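Local coordinates for protein serine acetyltransferase (Neisseria gonorrhoeae, PDB 6WYE) that probably catalyses transfer of the acetyl group of acetyl-CoA to L-serine, giving O-acetyl-L-serine in the first of two steps from serine to cysteine, at residues 55-60 with 127-131; 70-74 with 133-138; 139-143 with 169-175; 184-190 with 201-207; 223-227 with 239-245. All coordinates share one frame; numbering follows the deposited sequence.

Interaction 1: 55-60 with 127-131; sequences FLHQTV and LLYFK
Leu-128 is the main intruder into the surface of segment 55-60, and its two methyl branches are used separately. CD1 goes to Leu-56, where it meets CD2 at 3.6 Å, the shortest approach of the contact. The other branch, CD2, reaches toward the following turn of helix 53-61, lying 4.0 Å from Val-60 CG2 and 4.1 Å from Thr-59 CG2. A chi1 of -63°, which sets CG opposite the carbonyl carbon, holds the fork of Leu-128 between these two places. At Thr-59 it is the methyl, not the hydroxyl, that faces the leucine, which keeps this patch apolar. The ring of Phe-55 adds a looser approach, with CZ 4.4 Å from Leu-128 CD2.

Tyr-129 follows and carries the contact on to Phe-55 and Leu-56. The CB of Leu-128 lies over the centre of the tyrosine ring, 3.5 Å above its plane, so the two neighbours also pack on each other. The phenol oxygen comes in the plane of the Phe-55 ring, at its edge, with Tyr-129 OH 3.7 Å from Phe-55 CE2. It also approaches Leu-56 CD2, the side chains of Tyr-129 and Leu-56 being roughly perpendicular. No hydrogen bond spans the segments, so they are joined by van der Waals packing.

Helix 34-48 covers Leu-56 and Val-60 through Thr-42, while Val-69 and Tyr-72 of helix 66-78 pack on Val-60 and Thr-59. Ile-82 of the second subunit touches Phe-55, placing this join of helices 53-61 and 124-129 within the N-terminal helical region and close to a subunit boundary.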
# COMPACT_ATOMS: atom_id res chain seq x y z
N PHE A 55 9.13 5.23 13.95
CA PHE A 55 9.24 3.78 13.84
C PHE A 55 9.75 3.18 15.15
O PHE A 55 9.20 2.19 15.64
CB PHE A 55 10.17 3.44 12.67
CG PHE A 55 10.94 2.15 12.83
CD1 PHE A 55 10.31 0.92 12.79
CD2 PHE A 55 12.33 2.18 12.95
CE1 PHE A 55 11.04 -0.27 12.90
CE2 PHE A 55 13.07 1.00 13.05
CZ PHE A 55 12.43 -0.23 13.02
N LEU A 56 10.82 3.77 15.72
CA LEU A 56 11.38 3.25 16.96
C LEU A 56 10.41 3.40 18.13
O LEU A 56 10.36 2.53 19.01
CB LEU A 56 12.71 3.94 17.28
CG LEU A 56 13.79 3.64 16.25
CD1 LEU A 56 14.98 4.56 16.46
CD2 LEU A 56 14.21 2.15 16.32
N HIS A 57 9.63 4.49 18.15
CA HIS A 57 8.64 4.66 19.21
C HIS A 57 7.48 3.68 19.05
O HIS A 57 7.00 3.13 20.04
CB HIS A 57 8.12 6.11 19.22
CG HIS A 57 8.83 7.01 20.20
ND1 HIS A 57 9.99 7.69 19.89
CD2 HIS A 57 8.55 7.32 21.49
CE1 HIS A 57 10.38 8.40 20.94
NE2 HIS A 57 9.52 8.19 21.92
N GLN A 58 7.03 3.43 17.81
CA GLN A 58 5.92 2.50 17.61
C GLN A 58 6.35 1.05 17.73
O GLN A 58 5.58 0.21 18.23
CB GLN A 58 5.28 2.74 16.23
CG GLN A 58 4.47 4.03 16.14
CD GLN A 58 4.32 4.52 14.71
OE1 GLN A 58 4.66 3.82 13.75
NE2 GLN A 58 3.84 5.76 14.56
N THR A 59 7.57 0.73 17.31
CA THR A 59 8.05 -0.65 17.36
C THR A 59 8.65 -1.03 18.71
O THR A 59 8.51 -2.18 19.13
CB THR A 59 9.08 -0.88 16.25
OG1 THR A 59 8.47 -0.64 14.98
CG2 THR A 59 9.63 -2.32 16.29
N VAL A 60 9.32 -0.10 19.39
CA VAL A 60 10.03 -0.44 20.63
C VAL A 60 9.50 0.32 21.84
O VAL A 60 9.01 -0.29 22.80
CB VAL A 60 11.54 -0.20 20.46
CG1 VAL A 60 12.27 -0.46 21.78
CG2 VAL A 60 12.09 -1.11 19.31
N LEU A 127 17.99 -7.31 17.01
CA LEU A 127 16.55 -7.28 17.26
C LEU A 127 15.81 -6.61 16.10
O LEU A 127 14.79 -7.11 15.62
CB LEU A 127 16.25 -6.56 18.58
CG LEU A 127 14.76 -6.24 18.78
CD1 LEU A 127 13.93 -7.52 18.83
CD2 LEU A 127 14.49 -5.40 20.02
N LEU A 128 16.33 -5.48 15.64
CA LEU A 128 15.65 -4.71 14.61
C LEU A 128 16.16 -4.99 13.20
O LEU A 128 15.37 -4.86 12.25
CB LEU A 128 15.80 -3.20 14.89
CG LEU A 128 15.14 -2.77 16.20
CD1 LEU A 128 15.38 -1.29 16.52
CD2 LEU A 128 13.65 -3.10 16.15
N TYR A 129 17.43 -5.36 13.01
CA TYR A 129 18.01 -5.29 11.68
C TYR A 129 18.73 -6.54 11.19
O TYR A 129 19.30 -6.50 10.10
CB TYR A 129 18.99 -4.10 11.59
CG TYR A 129 18.40 -2.79 12.11
CD1 TYR A 129 17.29 -2.22 11.50
CD2 TYR A 129 18.94 -2.15 13.22
CE1 TYR A 129 16.74 -1.04 11.94
CE2 TYR A 129 18.40 -0.95 13.69
CZ TYR A 129 17.31 -0.41 13.06
OH TYR A 129 16.77 0.76 13.54
N PHE A 130 18.75 -7.64 11.96
CA PHE A 130 19.44 -8.86 11.51
C PHE A 130 18.41 -9.89 11.06
O PHE A 130 17.69 -10.47 11.89
CB PHE A 130 20.34 -9.45 12.60
CG PHE A 130 21.68 -8.75 12.74
CD1 PHE A 130 21.90 -7.52 12.13
CD2 PHE A 130 22.70 -9.31 13.50
CE1 PHE A 130 23.12 -6.87 12.27
CE2 PHE A 130 23.91 -8.68 13.64
CZ PHE A 130 24.13 -7.46 13.04
N LYS A 131 18.37 -10.14 9.75
CA LYS A 131 17.39 -11.03 9.13
C LYS A 131 17.45 -12.46 9.68
O LYS A 131 16.42 -13.14 9.76
CB LYS A 131 17.64 -11.02 7.62
CG LYS A 131 16.85 -11.91 6.76
CD LYS A 131 17.09 -11.55 5.26
CE LYS A 131 18.36 -12.20 4.69
NZ LYS A 131 18.38 -12.12 3.18

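Interaction 2: 70-74 with 133-138; sequences LAYHL and FHAIQA
Two helices of the serine acetyltransferase N-terminal region cross here: the axes of segments 70-74 and 133-138 pass 10.8 Å apart, with a signed crossing angle of -110°. Leu-74 fills the crossing, its CD2 resting 3.7 Å from His-134 O and its CD1 3.7 Å from Ala-138 N, so one leucine lies against the backbone of a whole helical turn. Leu-70, one turn earlier, sets CD1 3.8 Å from Phe-133 CE2 and CD2 3.9 Å from Gln-137 CB. A chi1 of -51° lays Gln-137 CG over one face of the Phe-133 ring, toward its rim; the bend at chi2 then turns the amide away from the leucines, to Arg-140 NE through OE1 and to Asp-109 through NE2.

Beside the leucines, the imidazoles of His-73 and His-134 form an offset edge-to-face pair, the edge of His-73 directed at the face of His-134, with planes at 82° and centroids 5.2 Å apart. Each ring is also tied through NE2 to helix 124-129, His-73 to Leu-128 O and His-134 to Leu-127 O. These bonds fix both rings at the end of a third helix. The whole is a steep helix-helix crossing within the helical N-terminal region of serine acetyltransferase, with leucine packing and a histidine pair side by side.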
# COMPACT_ATOMS: atom_id res chain seq x y z
N LEU A 70 9.09 -7.81 19.71
CA LEU A 70 9.39 -8.81 18.70
C LEU A 70 8.15 -9.17 17.88
O LEU A 70 8.18 -9.17 16.65
CB LEU A 70 9.97 -10.06 19.36
CG LEU A 70 10.36 -11.18 18.39
CD1 LEU A 70 11.64 -10.83 17.62
CD2 LEU A 70 10.53 -12.47 19.17
N ALA A 71 7.03 -9.43 18.56
CA ALA A 71 5.80 -9.75 17.85
C ALA A 71 5.43 -8.63 16.89
O ALA A 71 5.00 -8.88 15.76
CB ALA A 71 4.66 -10.00 18.84
N TYR A 72 5.59 -7.38 17.33
CA TYR A 72 5.25 -6.24 16.49
C TYR A 72 6.16 -6.17 15.26
O TYR A 72 5.69 -6.03 14.13
CB TYR A 72 5.33 -4.95 17.30
CG TYR A 72 4.72 -3.73 16.65
CD1 TYR A 72 3.38 -3.44 16.80
CD2 TYR A 72 5.51 -2.86 15.91
CE1 TYR A 72 2.82 -2.31 16.22
CE2 TYR A 72 4.96 -1.71 15.33
CZ TYR A 72 3.62 -1.45 15.49
OH TYR A 72 3.07 -0.33 14.91
N HIS A 73 7.45 -6.27 15.47
CA HIS A 73 8.41 -6.15 14.35
C HIS A 73 8.27 -7.32 13.38
O HIS A 73 8.28 -7.08 12.21
CB HIS A 73 9.82 -6.02 14.88
CG HIS A 73 10.80 -5.44 13.93
ND1 HIS A 73 10.51 -4.40 13.12
CD2 HIS A 73 12.09 -5.73 13.71
CE1 HIS A 73 11.57 -4.08 12.45
NE2 HIS A 73 12.53 -4.87 12.78
N LEU A 74 8.16 -8.52 13.89
CA LEU A 74 8.02 -9.68 13.01
C LEU A 74 6.75 -9.60 12.17
O LEU A 74 6.77 -9.90 10.97
CB LEU A 74 8.00 -10.98 13.84
CG LEU A 74 9.31 -11.39 14.50
CD1 LEU A 74 9.16 -12.76 15.16
CD2 LEU A 74 10.45 -11.39 13.48
N PHE A 133 18.28 -13.40 12.80
CA PHE A 133 17.56 -13.35 14.07
C PHE A 133 16.04 -13.31 13.85
O PHE A 133 15.29 -14.02 14.53
CB PHE A 133 18.03 -12.14 14.88
CG PHE A 133 17.23 -11.91 16.12
CD1 PHE A 133 17.49 -12.65 17.27
CD2 PHE A 133 16.19 -10.98 16.13
CE1 PHE A 133 16.75 -12.46 18.42
CE2 PHE A 133 15.43 -10.79 17.28
CZ PHE A 133 15.71 -11.53 18.42
N HIS A 134 15.57 -12.50 12.90
CA HIS A 134 14.13 -12.47 12.62
C HIS A 134 13.63 -13.85 12.19
O HIS A 134 12.60 -14.32 12.68
CB HIS A 134 13.82 -11.43 11.54
CG HIS A 134 14.24 -10.04 11.90
ND1 HIS A 134 14.71 -9.14 10.97
CD2 HIS A 134 14.28 -9.40 13.10
CE1 HIS A 134 15.02 -8.01 11.58
NE2 HIS A 134 14.76 -8.14 12.87
N ALA A 135 14.36 -14.51 11.28
CA ALA A 135 13.87 -15.78 10.75
C ALA A 135 13.79 -16.84 11.84
O ALA A 135 12.82 -17.61 11.90
CB ALA A 135 14.77 -16.27 9.62
N ILE A 136 14.81 -16.90 12.72
CA ILE A 136 14.81 -17.87 13.80
C ILE A 136 13.59 -17.67 14.70
O ILE A 136 12.89 -18.63 15.04
CB ILE A 136 16.11 -17.76 14.62
CG1 ILE A 136 17.34 -18.25 13.85
CG2 ILE A 136 15.99 -18.51 15.96
CD1 ILE A 136 17.22 -19.65 13.34
N GLN A 137 13.36 -16.43 15.13
CA GLN A 137 12.25 -16.18 16.04
C GLN A 137 10.91 -16.37 15.36
O GLN A 137 9.97 -16.88 15.97
CB GLN A 137 12.35 -14.78 16.65
CG GLN A 137 13.71 -14.40 17.29
CD GLN A 137 14.48 -15.57 17.88
OE1 GLN A 137 13.90 -16.45 18.53
NE2 GLN A 137 15.79 -15.58 17.67
N ALA A 138 10.79 -15.95 14.09
CA ALA A 138 9.57 -16.27 13.35
C ALA A 138 9.34 -17.77 13.32
O ALA A 138 8.21 -18.24 13.45
CB ALA A 138 9.62 -15.71 11.93

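Interaction 3: 139-143 with 169-175; sequences HRINH and IHPAARL
Both imidazoles of segment 139-143 are engaged on a face and at an edge by segment 169-175. Over one face of His-139 lies Ile-169 CG2 in a CH-pi contact, 3.6 Å from the ring centroid. In the plane of that ring, NE2 donates to Ala-173 O (2.7 Å); the bond is bent, 133° at the hydrogen, and the donor stands well above the carbonyl plane. Water 1 occupies the ring edge at ND1, donates to Ile-169 O and accepts from Asn-142 ND2, which is also bonded to Ala-154 O of helix 151-165. Leu-175 CD2 closes on the ring from an oblique direction, 3.5 Å from His-139 CD2.

His-143 uses ND1 where His-139 uses NE2. Direction and in-plane geometry suit a hydrogen bond from ND1 to Pro-171 O, but the modelled 2.5 Å is doubtfully short. Ala-173 O is thus bonded to His-139, and lies over the face of His-143 without a hydrogen bond, the angle being poor. A chi1 of -173° swings His-143 to the type I turn from His-170 to Ala-173.

Arg-140 NH1 adds a weak bond to Leu-175 O (3.1 Å), while its NE is bonded to Gln-137 OE1 and its NH2 makes a salt bridge to Asp-109. Chemically, side-chain N-H groups of the helix satisfy backbone carbonyls of the turn and strand 174-175, joining helix 131-147 to the start of the beta-helix.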
# COMPACT_ATOMS: atom_id res chain seq x y z
N HIS A 139 10.42 -18.56 13.17
CA HIS A 139 10.22 -20.01 13.15
C HIS A 139 9.75 -20.53 14.50
O HIS A 139 8.86 -21.38 14.56
CB HIS A 139 11.48 -20.75 12.74
CG HIS A 139 11.40 -22.21 13.07
ND1 HIS A 139 10.59 -23.09 12.37
CD2 HIS A 139 11.92 -22.93 14.10
CE1 HIS A 139 10.67 -24.29 12.92
NE2 HIS A 139 11.47 -24.22 13.97
N ARG A 140 10.34 -20.04 15.59
CA ARG A 140 9.92 -20.48 16.92
C ARG A 140 8.41 -20.31 17.09
O ARG A 140 7.71 -21.24 17.51
CB ARG A 140 10.67 -19.70 18.00
CG ARG A 140 12.14 -19.95 18.07
CD ARG A 140 12.72 -19.29 19.33
NE ARG A 140 14.17 -19.19 19.26
CZ ARG A 140 15.00 -20.23 19.37
NH1 ARG A 140 14.52 -21.45 19.57
NH2 ARG A 140 16.31 -20.05 19.30
N ILE A 141 7.89 -19.14 16.74
CA ILE A 141 6.44 -18.95 16.77
C ILE A 141 5.76 -19.87 15.77
O ILE A 141 4.75 -20.52 16.08
CB ILE A 141 6.07 -17.48 16.52
CG1 ILE A 141 6.79 -16.58 17.53
CG2 ILE A 141 4.56 -17.29 16.60
CD1 ILE A 141 6.62 -15.09 17.26
N ASN A 142 6.31 -19.96 14.55
CA ASN A 142 5.73 -20.85 13.54
C ASN A 142 5.64 -22.28 14.05
O ASN A 142 4.63 -22.96 13.82
CB ASN A 142 6.54 -20.80 12.25
CG ASN A 142 5.66 -20.75 11.03
OD1 ASN A 142 4.58 -20.15 11.07
ND2 ASN A 142 6.09 -21.38 9.94
N HIS A 143 6.68 -22.74 14.74
CA HIS A 143 6.68 -24.09 15.28
C HIS A 143 5.55 -24.27 16.29
O HIS A 143 4.85 -25.29 16.28
CB HIS A 143 8.04 -24.38 15.93
CG HIS A 143 8.20 -25.80 16.37
ND1 HIS A 143 8.04 -26.87 15.52
CD2 HIS A 143 8.54 -26.32 17.57
CE1 HIS A 143 8.26 -28.00 16.18
NE2 HIS A 143 8.56 -27.69 17.43
N ILE A 169 12.61 -22.67 6.66
CA ILE A 169 12.62 -23.60 7.78
C ILE A 169 11.23 -24.23 7.88
O ILE A 169 10.23 -23.52 8.06
CB ILE A 169 13.01 -22.91 9.10
CG1 ILE A 169 14.37 -22.22 8.97
CG2 ILE A 169 13.00 -23.92 10.25
CD1 ILE A 169 14.64 -21.23 10.11
N HIS A 170 11.18 -25.55 7.79
CA HIS A 170 9.91 -26.26 7.94
C HIS A 170 9.36 -26.05 9.35
O HIS A 170 10.11 -26.10 10.32
CB HIS A 170 10.12 -27.76 7.69
CG HIS A 170 8.85 -28.52 7.51
ND1 HIS A 170 8.06 -28.90 8.58
CD2 HIS A 170 8.19 -28.93 6.40
CE1 HIS A 170 6.98 -29.52 8.13
NE2 HIS A 170 7.04 -29.56 6.81
N PRO A 171 8.05 -25.83 9.50
CA PRO A 171 7.50 -25.56 10.84
C PRO A 171 7.77 -26.65 11.86
O PRO A 171 7.76 -26.37 13.07
CB PRO A 171 5.99 -25.42 10.58
CG PRO A 171 5.86 -25.15 9.16
CD PRO A 171 7.00 -25.83 8.47
N ALA A 172 8.00 -27.89 11.41
CA ALA A 172 8.27 -29.00 12.32
C ALA A 172 9.72 -29.05 12.80
O ALA A 172 10.00 -29.79 13.75
CB ALA A 172 7.89 -30.32 11.64
N ALA A 173 10.63 -28.28 12.21
CA ALA A 173 12.01 -28.28 12.67
C ALA A 173 12.08 -27.79 14.12
O ALA A 173 11.32 -26.90 14.53
CB ALA A 173 12.87 -27.40 11.77
N ARG A 174 12.99 -28.37 14.89
CA ARG A 174 13.13 -28.09 16.32
C ARG A 174 14.46 -27.38 16.58
O ARG A 174 15.53 -27.91 16.25
CB ARG A 174 13.05 -29.39 17.12
CG ARG A 174 11.62 -29.91 17.34
CD ARG A 174 11.59 -31.39 17.68
NE ARG A 174 12.54 -31.76 18.73
CZ ARG A 174 13.15 -32.95 18.80
NH1 ARG A 174 12.90 -33.89 17.89
NH2 ARG A 174 14.00 -33.20 19.78
N LEU A 175 14.39 -26.20 17.18
CA LEU A 175 15.55 -25.33 17.36
C LEU A 175 15.76 -25.03 18.84
O LEU A 175 14.84 -24.57 19.52
CB LEU A 175 15.36 -24.00 16.60
CG LEU A 175 15.90 -23.88 15.17
CD1 LEU A 175 15.49 -25.07 14.32
CD2 LEU A 175 15.41 -22.59 14.53
O HOH W 1 8.80 -22.41 10.08

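Interaction 4: 184-190 with 201-207; sequences ATGFVAG and ILHGVTL
A chi1 of -179° turns the Phe-187 ring away from its own backbone N and inward between Ile-201, Val-205 and Leu-207. Leu-207, whose CG lies opposite its carbonyl carbon, brings CD1 to the edge of that ring, 3.8 Å from Phe-187 CZ. Ile-201 CG2 comes to Phe-187 CE1 from an oblique direction, also at 3.8 Å, the two side chains being roughly perpendicular. Val-205 O stands 3.2 Å from Phe-187 CD1, as the ring passes beside the carbonyl.

Val-188 N donates to that carbonyl of Val-205 (N to O 3.0 Å). The next rung runs the other way, Leu-207 N to Val-188 O at 2.7 Å and almost straight, 174° at the hydrogen. Gly-190 N to Leu-207 O completes a parallel ladder in which Val-188 pairs with Thr-206 and Ala-189 with Leu-207. At the turn, Gly-204 N makes only a weak bond to Thr-185 O, and water 2 donates to both Gly-186 O and Gly-204 O.

Stacked type II turns, with Gly-186 and Gly-204 both at positive phi, fit the left-handed parallel beta-helix of hexapeptide transferases. Apolar groups fill the coil interior while backbone bonds join successive coils. The polar ends lead out: His-203 NE2 bonds Thr-206 OG1 of the second subunit, and Thr-206 bonds His-203 of the fifth, so the coils' outer chemistry joins neighbouring chains.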
# COMPACT_ATOMS: atom_id res chain seq x y z
N ALA A 184 22.13 -15.09 7.05
CA ALA A 184 20.92 -15.92 6.90
C ALA A 184 20.60 -16.38 5.48
O ALA A 184 20.11 -17.50 5.32
CB ALA A 184 19.68 -15.19 7.43
N THR A 185 20.83 -15.55 4.47
CA THR A 185 20.35 -15.83 3.12
C THR A 185 20.68 -17.26 2.69
O THR A 185 21.83 -17.68 2.73
CB THR A 185 20.96 -14.86 2.12
OG1 THR A 185 20.90 -13.53 2.65
CG2 THR A 185 20.20 -14.93 0.80
N GLY A 186 19.65 -17.99 2.27
CA GLY A 186 19.86 -19.33 1.75
C GLY A 186 19.81 -20.45 2.77
O GLY A 186 20.00 -21.61 2.40
N PHE A 187 19.59 -20.14 4.05
CA PHE A 187 19.49 -21.18 5.06
C PHE A 187 18.25 -22.03 4.83
O PHE A 187 17.17 -21.51 4.53
CB PHE A 187 19.45 -20.58 6.47
CG PHE A 187 19.36 -21.61 7.57
CD1 PHE A 187 20.40 -22.51 7.78
CD2 PHE A 187 18.24 -21.68 8.39
CE1 PHE A 187 20.34 -23.46 8.80
CE2 PHE A 187 18.16 -22.64 9.41
CZ PHE A 187 19.22 -23.54 9.61
N VAL A 188 18.41 -23.34 4.95
CA VAL A 188 17.33 -24.29 4.76
C VAL A 188 17.43 -25.31 5.88
O VAL A 188 18.52 -25.85 6.13
CB VAL A 188 17.41 -24.99 3.39
CG1 VAL A 188 16.49 -26.19 3.35
CG2 VAL A 188 17.06 -24.03 2.26
N ALA A 189 16.32 -25.58 6.56
CA ALA A 189 16.27 -26.65 7.55
C ALA A 189 14.94 -27.35 7.36
O ALA A 189 13.89 -26.70 7.39
CB ALA A 189 16.40 -26.11 8.99
N GLY A 190 14.98 -28.67 7.16
CA GLY A 190 13.80 -29.42 6.76
C GLY A 190 13.00 -30.00 7.92
O GLY A 190 13.31 -29.79 9.10
N ILE A 201 25.53 -20.63 12.99
CA ILE A 201 25.29 -21.05 11.62
C ILE A 201 25.46 -19.84 10.70
O ILE A 201 24.95 -18.76 10.99
CB ILE A 201 23.87 -21.63 11.44
CG1 ILE A 201 23.59 -22.72 12.48
CG2 ILE A 201 23.68 -22.18 10.04
CD1 ILE A 201 22.33 -23.52 12.19
N LEU A 202 26.15 -20.04 9.58
CA LEU A 202 26.33 -18.98 8.60
C LEU A 202 25.28 -19.10 7.50
O LEU A 202 24.54 -20.09 7.40
CB LEU A 202 27.75 -19.02 8.03
CG LEU A 202 28.85 -18.26 8.81
CD1 LEU A 202 28.63 -16.73 8.66
CD2 LEU A 202 28.91 -18.64 10.28
N HIS A 203 25.19 -18.05 6.69
CA HIS A 203 24.27 -18.03 5.56
C HIS A 203 24.55 -19.20 4.61
O HIS A 203 25.66 -19.73 4.55
CB HIS A 203 24.41 -16.71 4.81
CG HIS A 203 25.82 -16.45 4.37
ND1 HIS A 203 26.78 -15.97 5.22
CD2 HIS A 203 26.43 -16.63 3.17
CE1 HIS A 203 27.93 -15.86 4.57
NE2 HIS A 203 27.74 -16.25 3.32
N GLY A 204 23.52 -19.59 3.85
CA GLY A 204 23.67 -20.62 2.83
C GLY A 204 23.77 -22.05 3.33
O GLY A 204 23.94 -22.97 2.51
N VAL A 205 23.64 -22.28 4.63
CA VAL A 205 23.77 -23.62 5.19
C VAL A 205 22.49 -24.41 4.96
O VAL A 205 21.38 -23.88 5.08
CB VAL A 205 24.14 -23.55 6.68
CG1 VAL A 205 23.90 -24.90 7.38
CG2 VAL A 205 25.59 -23.16 6.82
N THR A 206 22.64 -25.69 4.64
CA THR A 206 21.51 -26.59 4.41
C THR A 206 21.52 -27.70 5.45
O THR A 206 22.51 -28.42 5.57
CB THR A 206 21.57 -27.19 3.01
OG1 THR A 206 21.62 -26.14 2.04
CG2 THR A 206 20.36 -28.08 2.78
N LEU A 207 20.42 -27.82 6.20
CA LEU A 207 20.14 -29.01 6.99
C LEU A 207 19.05 -29.77 6.25
O LEU A 207 17.85 -29.63 6.51
CB LEU A 207 19.73 -28.63 8.42
CG LEU A 207 20.73 -27.62 9.00
CD1 LEU A 207 20.29 -27.12 10.35
CD2 LEU A 207 22.15 -28.19 9.08
O HOH W 2 21.69 -22.35 0.38

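Interaction 5: 223-227 with 239-245; sequences DGVMI and IGSNAKI
Asp-223 O and Asn-242 N make the first rung between these coils, a bond of 2.8 Å. Ser-241 CA lies close to the same oxygen, giving it a second, C-H contact. Further along, Met-226 N reaches Ala-243 O only weakly at 3.3 Å, whereas Ile-245 N to Met-226 O is firmer, 2.9 Å with 174° at the hydrogen. The pairing is parallel, Met-226 beside Lys-244 and Ile-227 beside Ile-245.

On the face carrying the isoleucines, Ile-227 and Ile-245 run alongside each other in the same direction, with CG2 of the former 4.0 Å from CB of the latter. At the turn before the strand, Val-225 CG2 meets Ile-239 CG2 at 3.9 Å and Gly-240 O at 3.5 Å.

The first shell is backed by the type II turn from Gly-240 to Ala-243, closed by Ala-243 N to Gly-240 O. Asn-242 takes a left-handed backbone conformation (phi 63°) within it. Gly-224 has positive phi and no side chain, which lets Asn-242 OD1 come within 3.6 Å of Gly-224 CA. Ile-233 touches Ile-227, Ile-239 and Ile-245, and Val-251 touches Ile-239 and Ile-245, while Asp-223 OD1 is held by Asn-197 N in the coil before.

In chemical terms this is the coil-to-coil packing expected of the left-handed parallel beta-helix of hexapeptide-repeat transferases: aliphatic side chains stacked in register inside, backbone N-H and C=O groups bonded from coil to coil, and the lysine and methionine kept on the outer face. Cohesion between the two segments therefore comes from main-chain bonds and interior packing.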
# COMPACT_ATOMS: atom_id res chain seq x y z
N ASP A 223 24.90 -29.60 20.69
CA ASP A 223 25.27 -28.32 21.29
C ASP A 223 26.68 -27.90 20.87
O ASP A 223 27.56 -28.73 20.64
CB ASP A 223 25.24 -28.40 22.82
CG ASP A 223 23.85 -28.72 23.38
OD1 ASP A 223 22.91 -28.97 22.60
OD2 ASP A 223 23.72 -28.74 24.62
N GLY A 224 26.88 -26.58 20.79
CA GLY A 224 28.19 -25.98 20.58
C GLY A 224 28.72 -25.99 19.17
O GLY A 224 29.84 -25.50 18.95
N VAL A 225 27.99 -26.55 18.21
CA VAL A 225 28.50 -26.69 16.84
C VAL A 225 28.60 -25.34 16.14
O VAL A 225 27.80 -24.41 16.38
CB VAL A 225 27.60 -27.66 16.05
CG1 VAL A 225 27.95 -27.65 14.55
CG2 VAL A 225 27.73 -29.08 16.62
N MET A 226 29.60 -25.22 15.27
CA MET A 226 29.68 -24.12 14.33
C MET A 226 29.60 -24.69 12.91
O MET A 226 30.28 -25.67 12.59
CB MET A 226 30.98 -23.34 14.52
CG MET A 226 30.98 -21.99 13.86
SD MET A 226 31.39 -22.13 12.12
CE MET A 226 33.19 -22.05 12.23
N ILE A 227 28.76 -24.08 12.07
CA ILE A 227 28.61 -24.48 10.67
C ILE A 227 28.94 -23.29 9.79
O ILE A 227 28.25 -22.25 9.86
CB ILE A 227 27.20 -25.00 10.36
CG1 ILE A 227 26.69 -25.96 11.43
CG2 ILE A 227 27.17 -25.64 8.96
CD1 ILE A 227 25.28 -26.46 11.15
N ILE A 239 25.42 -34.78 14.13
CA ILE A 239 26.63 -33.99 14.27
C ILE A 239 26.88 -33.85 15.76
O ILE A 239 26.08 -33.23 16.47
CB ILE A 239 26.50 -32.62 13.59
CG1 ILE A 239 26.14 -32.79 12.10
CG2 ILE A 239 27.75 -31.78 13.81
CD1 ILE A 239 27.21 -33.42 11.24
N GLY A 240 27.98 -34.44 16.24
CA GLY A 240 28.22 -34.49 17.67
C GLY A 240 28.52 -33.13 18.27
O GLY A 240 28.98 -32.20 17.60
N SER A 241 28.28 -33.04 19.58
CA SER A 241 28.47 -31.78 20.29
C SER A 241 29.87 -31.23 20.06
O SER A 241 30.84 -31.98 19.95
CB SER A 241 28.22 -31.97 21.79
OG SER A 241 28.89 -33.11 22.28
N ASN A 242 29.95 -29.91 19.94
CA ASN A 242 31.19 -29.16 19.77
C ASN A 242 31.93 -29.48 18.48
O ASN A 242 33.09 -29.09 18.33
CB ASN A 242 32.14 -29.37 20.95
CG ASN A 242 31.65 -28.71 22.21
OD1 ASN A 242 30.98 -27.67 22.15
ND2 ASN A 242 31.98 -29.28 23.36
N ALA A 243 31.29 -30.15 17.53
CA ALA A 243 31.90 -30.33 16.23
C ALA A 243 31.95 -29.01 15.47
O ALA A 243 31.32 -28.01 15.85
CB ALA A 243 31.14 -31.38 15.42
N LYS A 244 32.74 -28.99 14.39
CA LYS A 244 32.88 -27.83 13.53
C LYS A 244 32.79 -28.29 12.08
O LYS A 244 33.54 -29.18 11.65
CB LYS A 244 34.20 -27.11 13.79
CG LYS A 244 34.51 -26.01 12.80
CD LYS A 244 35.81 -25.34 13.18
CE LYS A 244 36.58 -24.92 11.95
NZ LYS A 244 37.62 -23.91 12.27
N ILE A 245 31.86 -27.70 11.32
CA ILE A 245 31.69 -27.99 9.90
C ILE A 245 32.25 -26.79 9.14
O ILE A 245 31.69 -25.69 9.20
CB ILE A 245 30.22 -28.22 9.55
CG1 ILE A 245 29.55 -29.11 10.60
CG2 ILE A 245 30.07 -28.74 8.11
CD1 ILE A 245 30.07 -30.56 10.64

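Overall arrangement
Interactions 1 and 2 interlock along the chain, their segments alternating within the N-terminal helical region, with centres 10 Å apart. Interaction 3 continues helix 131-147 to the beta-helix, touching interaction 2 where Ile-136 CD1 meets Leu-175 CD2 at 3.7 Å. From there coils follow in order: His-170 N lies 3.0 Å from Ala-189 O, joining interactions 3 and 4, and Leu-202 N lies 3.1 Å from Ile-227 O, joining 4 and 5. Lys-131 NZ, 2.9 Å from Thr-185 OG1, links interaction 1 directly to 4. Among the five, interaction 4 comes nearest a bound (2S)-2-hydroxybutanedioic acid, about 4 Å from Gly-190.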